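Carbohydrate deacetylase Agd3 (PDB 6NWZ) probably removes acetyl groups from the fungal exopolysaccharide galactosaminogalactan, a metal-dependent de-N-acetylation required for Aspergillus fumigatus biofilm formation. Local coordinates at residues Q411-L414 with K415-L419. Residues are numbered along the deposited sequence; the frame is centred on the assembly and turned at random.
Sequences QAWL and KQVGL
W413 packs against V417 and L419, and L414 against L419, near the C-terminal end of helix 400-417, the helix that links the parallel strands 384-387 and 424-426 in a beta-alpha-beta unit of the deacetylase domain. Two backbone bonds of the final turn are well formed: Q416 N reaches A412 O at 2.8 Å with an N-H...O angle of 168°, and V417 N reaches W413 O at 2.9 Å. The next step weakens, G418 N lying 3.2 Å from L414 O at an angle of only 128°. G418, which has no side chain, is also the first residue to leave helical geometry, with a positive phi, and the chain turns so that L419 meets L414 and W413 with its side chain.

The tight part is apolar. The indole of W413 has its CG anti to the backbone N (chi1 175°) and beside the carbonyl carbon, which carries the ring toward V417, one turn on, with V417 CB over one face and V417 CG2 3.8 Å from W413 NE1. That nitrogen is hydrogen-bonded to N309 OD1, and F258 meets the ring edge-to-face, so the buried indole has both a polar and an aromatic partner. At its far rim, W413 CH2 lies 3.9 Å from L419 CD1 in an oblique approach.

The opposite character appears at K415, which is exposed: its CB rests 3.5 Å from Q411 O, but the chain then runs outward before bending at chi4. Partly exposed Q416 is tied down, its amide bonding to Y358 OH and W360 O. Back in the apolar cluster, L414 CD2 lies 3.6 Å from L419 CB and 3.7 Å from L419 CD1.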
# COMPACT_ATOMS: atom_id res chain seq x y z
N GLN A 411 -18.42 -6.92 -21.83
CA GLN A 411 -19.50 -6.92 -20.85
C GLN A 411 -20.55 -7.97 -21.20
O GLN A 411 -21.01 -8.72 -20.32
CB GLN A 411 -20.15 -5.53 -20.77
CG GLN A 411 -19.27 -4.46 -20.15
CD GLN A 411 -19.83 -3.06 -20.33
OE1 GLN A 411 -19.57 -2.16 -19.54
NE2 GLN A 411 -20.60 -2.86 -21.40
N ALA A 412 -20.93 -8.05 -22.47
CA ALA A 412 -21.91 -9.05 -22.89
C ALA A 412 -21.36 -10.45 -22.74
O ALA A 412 -22.08 -11.37 -22.34
CB ALA A 412 -22.34 -8.79 -24.33
N TRP A 413 -20.07 -10.63 -23.04
CA TRP A 413 -19.44 -11.93 -22.85
C TRP A 413 -19.41 -12.32 -21.38
O TRP A 413 -19.72 -13.47 -21.03
CB TRP A 413 -18.03 -11.92 -23.45
CG TRP A 413 -17.25 -13.17 -23.18
CD1 TRP A 413 -17.33 -14.35 -23.87
CD2 TRP A 413 -16.26 -13.36 -22.17
NE1 TRP A 413 -16.46 -15.27 -23.33
CE2 TRP A 413 -15.79 -14.69 -22.29
CE3 TRP A 413 -15.73 -12.55 -21.16
CZ2 TRP A 413 -14.81 -15.21 -21.45
CZ3 TRP A 413 -14.76 -13.07 -20.33
CH2 TRP A 413 -14.31 -14.39 -20.47
N LEU A 414 -19.03 -11.39 -20.50
CA LEU A 414 -19.05 -11.67 -19.07
C LEU A 414 -20.45 -12.01 -18.58
O LEU A 414 -20.61 -12.78 -17.63
CB LEU A 414 -18.50 -10.48 -18.29
CG LEU A 414 -16.98 -10.27 -18.32
CD1 LEU A 414 -16.61 -8.91 -17.74
CD2 LEU A 414 -16.30 -11.39 -17.55
N LYS A 415 -21.48 -11.44 -19.21
CA LYS A 415 -22.85 -11.71 -18.80
C LYS A 415 -23.33 -13.06 -19.34
O LYS A 415 -23.92 -13.85 -18.59
CB LYS A 415 -23.77 -10.58 -19.28
CG LYS A 415 -25.26 -10.82 -19.02
CD LYS A 415 -26.09 -9.60 -19.39
CE LYS A 415 -27.56 -9.95 -19.56
NZ LYS A 415 -28.12 -10.60 -18.34
N GLN A 416 -23.08 -13.33 -20.62
CA GLN A 416 -23.50 -14.60 -21.21
C GLN A 416 -22.80 -15.77 -20.54
O GLN A 416 -23.42 -16.81 -20.25
CB GLN A 416 -23.21 -14.62 -22.71
CG GLN A 416 -23.34 -16.01 -23.35
CD GLN A 416 -22.93 -16.05 -24.81
OE1 GLN A 416 -21.76 -15.87 -25.15
NE2 GLN A 416 -23.90 -16.29 -25.69
N VAL A 417 -21.50 -15.63 -20.27
CA VAL A 417 -20.72 -16.72 -19.71
C VAL A 417 -20.96 -16.88 -18.21
O VAL A 417 -20.68 -17.95 -17.66
CB VAL A 417 -19.25 -16.47 -20.10
CG1 VAL A 417 -18.31 -16.61 -18.93
CG2 VAL A 417 -18.87 -17.41 -21.24
N GLY A 418 -21.52 -15.86 -17.55
CA GLY A 418 -21.91 -15.95 -16.16
C GLY A 418 -20.91 -15.40 -15.16
O GLY A 418 -21.20 -15.42 -13.96
N LEU A 419 -19.76 -14.91 -15.62
CA LEU A 419 -18.75 -14.43 -14.70
C LEU A 419 -19.22 -13.22 -13.90
O LEU A 419 -18.79 -13.03 -12.76
CB LEU A 419 -17.46 -14.12 -15.45
CG LEU A 419 -16.70 -15.35 -15.96
CD1 LEU A 419 -15.51 -14.96 -16.82
CD2 LEU A 419 -16.28 -16.21 -14.78